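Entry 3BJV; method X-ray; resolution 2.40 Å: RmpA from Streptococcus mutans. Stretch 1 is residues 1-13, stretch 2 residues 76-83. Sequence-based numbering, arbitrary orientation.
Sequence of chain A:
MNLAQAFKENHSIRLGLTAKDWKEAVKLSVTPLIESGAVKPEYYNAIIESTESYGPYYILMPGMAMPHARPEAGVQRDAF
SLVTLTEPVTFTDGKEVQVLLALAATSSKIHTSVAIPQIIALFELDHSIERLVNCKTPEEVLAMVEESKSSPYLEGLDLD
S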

# COMPACT_ATOMS: atom_id res chain seq x y z
N MET A 1 5.22 6.68 -12.76
CA MET A 1 5.66 5.57 -13.67
C MET A 1 4.70 4.38 -13.71
O MET A 1 4.21 3.89 -12.69
CB MET A 1 7.10 5.10 -13.35
CG MET A 1 8.14 5.53 -14.38
SD MET A 1 7.70 4.90 -16.02
CE MET A 1 6.49 6.12 -16.65
N ASN A 2 4.46 3.93 -14.94
CA ASN A 2 3.68 2.75 -15.23
C ASN A 2 4.62 1.51 -15.18
O ASN A 2 5.78 1.58 -15.60
CB ASN A 2 3.00 3.03 -16.58
CG ASN A 2 2.76 1.79 -17.42
OD1 ASN A 2 2.04 0.84 -17.03
ND2 ASN A 2 3.31 1.81 -18.62
N LEU A 3 4.14 0.40 -14.59
CA LEU A 3 4.87 -0.88 -14.59
C LEU A 3 5.49 -1.34 -15.92
O LEU A 3 6.68 -1.60 -15.97
CB LEU A 3 3.98 -2.00 -14.08
CG LEU A 3 4.05 -2.46 -12.64
CD1 LEU A 3 3.07 -3.61 -12.37
CD2 LEU A 3 5.47 -2.84 -12.23
N ALA A 4 4.70 -1.50 -16.98
CA ALA A 4 5.23 -1.95 -18.28
C ALA A 4 6.42 -1.14 -18.84
O ALA A 4 7.49 -1.67 -19.26
CB ALA A 4 4.12 -1.99 -19.29
N GLN A 5 6.23 0.16 -18.82
CA GLN A 5 7.21 1.06 -19.32
C GLN A 5 8.45 1.09 -18.44
O GLN A 5 9.55 1.14 -18.97
CB GLN A 5 6.56 2.42 -19.53
CG GLN A 5 7.40 3.59 -19.19
CD GLN A 5 7.85 4.35 -20.41
OE1 GLN A 5 7.37 5.48 -20.69
NE2 GLN A 5 8.79 3.75 -21.17
N ALA A 6 8.29 1.04 -17.11
CA ALA A 6 9.43 0.87 -16.20
C ALA A 6 10.22 -0.42 -16.51
O ALA A 6 11.46 -0.41 -16.65
CB ALA A 6 8.96 0.86 -14.74
N PHE A 7 9.50 -1.52 -16.62
CA PHE A 7 10.12 -2.79 -16.96
C PHE A 7 10.91 -2.71 -18.26
O PHE A 7 12.00 -3.17 -18.29
CB PHE A 7 9.07 -3.89 -17.13
CG PHE A 7 8.49 -4.38 -15.85
CD1 PHE A 7 9.17 -4.23 -14.64
CD2 PHE A 7 7.27 -5.07 -15.86
CE1 PHE A 7 8.65 -4.70 -13.48
CE2 PHE A 7 6.72 -5.58 -14.68
CZ PHE A 7 7.42 -5.38 -13.47
N LYS A 8 10.33 -2.16 -19.33
CA LYS A 8 11.01 -2.04 -20.61
C LYS A 8 12.22 -1.12 -20.56
O LYS A 8 13.30 -1.51 -20.96
CB LYS A 8 10.08 -1.47 -21.68
CG LYS A 8 8.81 -2.22 -21.91
CD LYS A 8 8.26 -1.79 -23.28
CE LYS A 8 6.73 -1.65 -23.33
NZ LYS A 8 6.29 -1.11 -24.67
N GLU A 9 12.02 0.10 -20.06
CA GLU A 9 13.08 1.09 -19.99
C GLU A 9 14.22 0.59 -19.11
O GLU A 9 15.39 0.88 -19.41
CB GLU A 9 12.59 2.39 -19.37
CG GLU A 9 12.00 3.44 -20.24
CD GLU A 9 11.43 4.63 -19.38
OE1 GLU A 9 11.72 4.73 -18.12
OE2 GLU A 9 10.69 5.47 -19.98
N ASN A 10 13.91 -0.09 -17.99
CA ASN A 10 14.99 -0.49 -17.07
C ASN A 10 15.60 -1.85 -17.36
O ASN A 10 16.54 -2.25 -16.68
CB ASN A 10 14.54 -0.40 -15.63
CG ASN A 10 14.33 1.03 -15.20
OD1 ASN A 10 15.28 1.72 -14.94
ND2 ASN A 10 13.10 1.49 -15.14
N HIS A 11 15.07 -2.55 -18.37
CA HIS A 11 15.32 -3.97 -18.64
C HIS A 11 15.37 -4.77 -17.37
O HIS A 11 16.32 -5.58 -17.15
CB HIS A 11 16.63 -4.14 -19.39
CG HIS A 11 16.70 -3.30 -20.61
ND1 HIS A 11 17.28 -2.04 -20.61
CD2 HIS A 11 16.20 -3.51 -21.85
CE1 HIS A 11 17.18 -1.55 -21.84
NE2 HIS A 11 16.53 -2.42 -22.60
N SER A 12 14.37 -4.56 -16.55
CA SER A 12 14.47 -5.04 -15.21
C SER A 12 13.58 -6.24 -14.92
O SER A 12 13.32 -6.54 -13.74
CB SER A 12 14.14 -3.90 -14.28
OG SER A 12 12.86 -3.44 -14.64
N ILE A 13 13.11 -6.93 -15.96
CA ILE A 13 12.49 -8.24 -15.79
C ILE A 13 13.53 -9.32 -16.05
O ILE A 13 14.06 -9.41 -17.17
CB ILE A 13 11.36 -8.51 -16.78
CG1 ILE A 13 10.21 -7.53 -16.58
CG2 ILE A 13 10.90 -9.95 -16.57
CD1 ILE A 13 9.17 -7.64 -17.63
N GLN A 76 17.05 7.76 -7.55
CA GLN A 76 17.18 8.82 -8.53
C GLN A 76 15.91 8.98 -9.27
O GLN A 76 15.51 10.07 -9.60
CB GLN A 76 18.21 8.48 -9.60
CG GLN A 76 19.55 7.93 -9.10
CD GLN A 76 20.51 9.01 -8.78
OE1 GLN A 76 20.14 10.02 -8.14
NE2 GLN A 76 21.76 8.84 -9.20
N ARG A 77 15.28 7.88 -9.61
CA ARG A 77 14.02 7.99 -10.29
C ARG A 77 13.13 6.78 -10.02
O ARG A 77 13.61 5.73 -9.55
CB ARG A 77 14.26 8.19 -11.80
CG ARG A 77 14.91 7.04 -12.47
CD ARG A 77 14.98 7.33 -13.94
NE ARG A 77 14.96 6.07 -14.69
CZ ARG A 77 16.05 5.51 -15.20
NH1 ARG A 77 17.26 6.13 -15.04
NH2 ARG A 77 15.93 4.37 -15.89
N ASP A 78 11.83 6.98 -10.29
CA ASP A 78 10.78 5.96 -10.04
C ASP A 78 11.00 4.74 -10.96
O ASP A 78 11.24 4.91 -12.13
CB ASP A 78 9.38 6.55 -10.27
CG ASP A 78 9.00 7.54 -9.24
OD1 ASP A 78 8.97 7.22 -8.01
OD2 ASP A 78 8.76 8.68 -9.64
N ALA A 79 10.98 3.54 -10.44
CA ALA A 79 11.25 2.35 -11.31
C ALA A 79 10.87 1.14 -10.56
O ALA A 79 10.68 1.21 -9.33
CB ALA A 79 12.72 2.28 -11.73
N PHE A 80 10.74 0.04 -11.30
CA PHE A 80 10.40 -1.25 -10.79
C PHE A 80 11.29 -2.29 -11.45
O PHE A 80 11.71 -2.09 -12.57
CB PHE A 80 8.97 -1.64 -11.17
CG PHE A 80 7.91 -0.70 -10.69
CD1 PHE A 80 7.44 0.32 -11.52
CD2 PHE A 80 7.30 -0.89 -9.45
CE1 PHE A 80 6.43 1.17 -11.08
CE2 PHE A 80 6.24 -0.04 -9.01
CZ PHE A 80 5.81 0.96 -9.83
N SER A 81 11.52 -3.42 -10.76
CA SER A 81 11.99 -4.63 -11.42
C SER A 81 11.12 -5.86 -11.01
O SER A 81 10.32 -5.81 -10.12
CB SER A 81 13.43 -4.88 -11.06
OG SER A 81 13.49 -5.34 -9.73
N LEU A 82 11.28 -6.95 -11.73
CA LEU A 82 10.61 -8.16 -11.42
C LEU A 82 11.58 -9.30 -11.67
O LEU A 82 12.17 -9.42 -12.78
CB LEU A 82 9.35 -8.31 -12.26
CG LEU A 82 8.38 -9.41 -11.80
CD1 LEU A 82 7.01 -8.96 -12.16
CD2 LEU A 82 8.69 -10.75 -12.47
N VAL A 83 11.74 -10.12 -10.63
CA VAL A 83 12.64 -11.26 -10.64
C VAL A 83 11.78 -12.45 -10.16
O VAL A 83 11.02 -12.31 -9.19
CB VAL A 83 13.81 -11.01 -9.65
CG1 VAL A 83 14.42 -12.34 -9.14
CG2 VAL A 83 14.91 -10.08 -10.26

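An N-terminal helix packs its apolar side against an extended segment distant in sequence, and the chain then joins that segment through one parallel beta bridge. The two stretches bury 637 Å² between them, both sides summed.

A helix begins at Leu3, with Asn2 at the N-cap position. His11 leaves the helix with positive phi in a Schellman motif. Ser12 N bonds back to Phe7 O at 3.3 Å, and a weak bond joins His11 N to Lys8 O, also 3.3 Å. This turn brings Ser12 and Ile13 alongside Ser81 and Leu82.

Backbone bonding is concentrated here. Leu82 N donates to Ser12 O at 2.9 Å, with a nearly straight angle of 165°. Ile13 and Leu82 form the parallel bridge, their CA atoms 4.8 Å apart. Ile13 CA also lies 3.2 Å from Leu82 O, a CA-H...O contact. Their side chains share one face of the sheet, but touch lightly, with Ile13 CG1 4.5 Å from Leu82 CB.

Ser12 adds a side-chain bond. Its CB points toward the other stretch, and Ser12 OG donates to Phe80 O at 2.7 Å. Ser12 thus uses both its hydroxyl and its carbonyl to hold the extended segment.

Phe80 is the center of the apolar packing and has the largest area covered by the other stretch. Leu3 CD2 sits over one face of its ring, 3.8 Å from the ring centroid, in a CH-pi contact. Ala6 meets the edge, with Ala6 CB 3.6 Å from Phe80 CD1. The helix comes close here: the CA atoms of Ala6 and Ala79 are 5.4 Å apart.

Phe7 extends the apolar surface toward the bridge. Its CB points sideways, but the ring end comes nearer the segment. Phe7 CE1 lies 3.8 Å from Phe80 CB, and Phe7 CZ lies 3.7 Å from Leu82 CB. These are van der Waals contacts between buried groups.

Asn10 brings a polar group to this boundary. Asn10 ND2 donates to Ala6 O at 2.9 Å, one turn back in the helix. The same nitrogen packs 3.5 Å from Ala79 CB. Asn10 OD1 is 2.9 Å from Arg77 NH2, but the angle is too poor for a hydrogen bond. That oxygen is satisfied elsewhere in the structure.

At the exposed end, Met1 CG lies 3.9 Å from Asp78 O. This is packing without a bond, and the end of the methionine leads away.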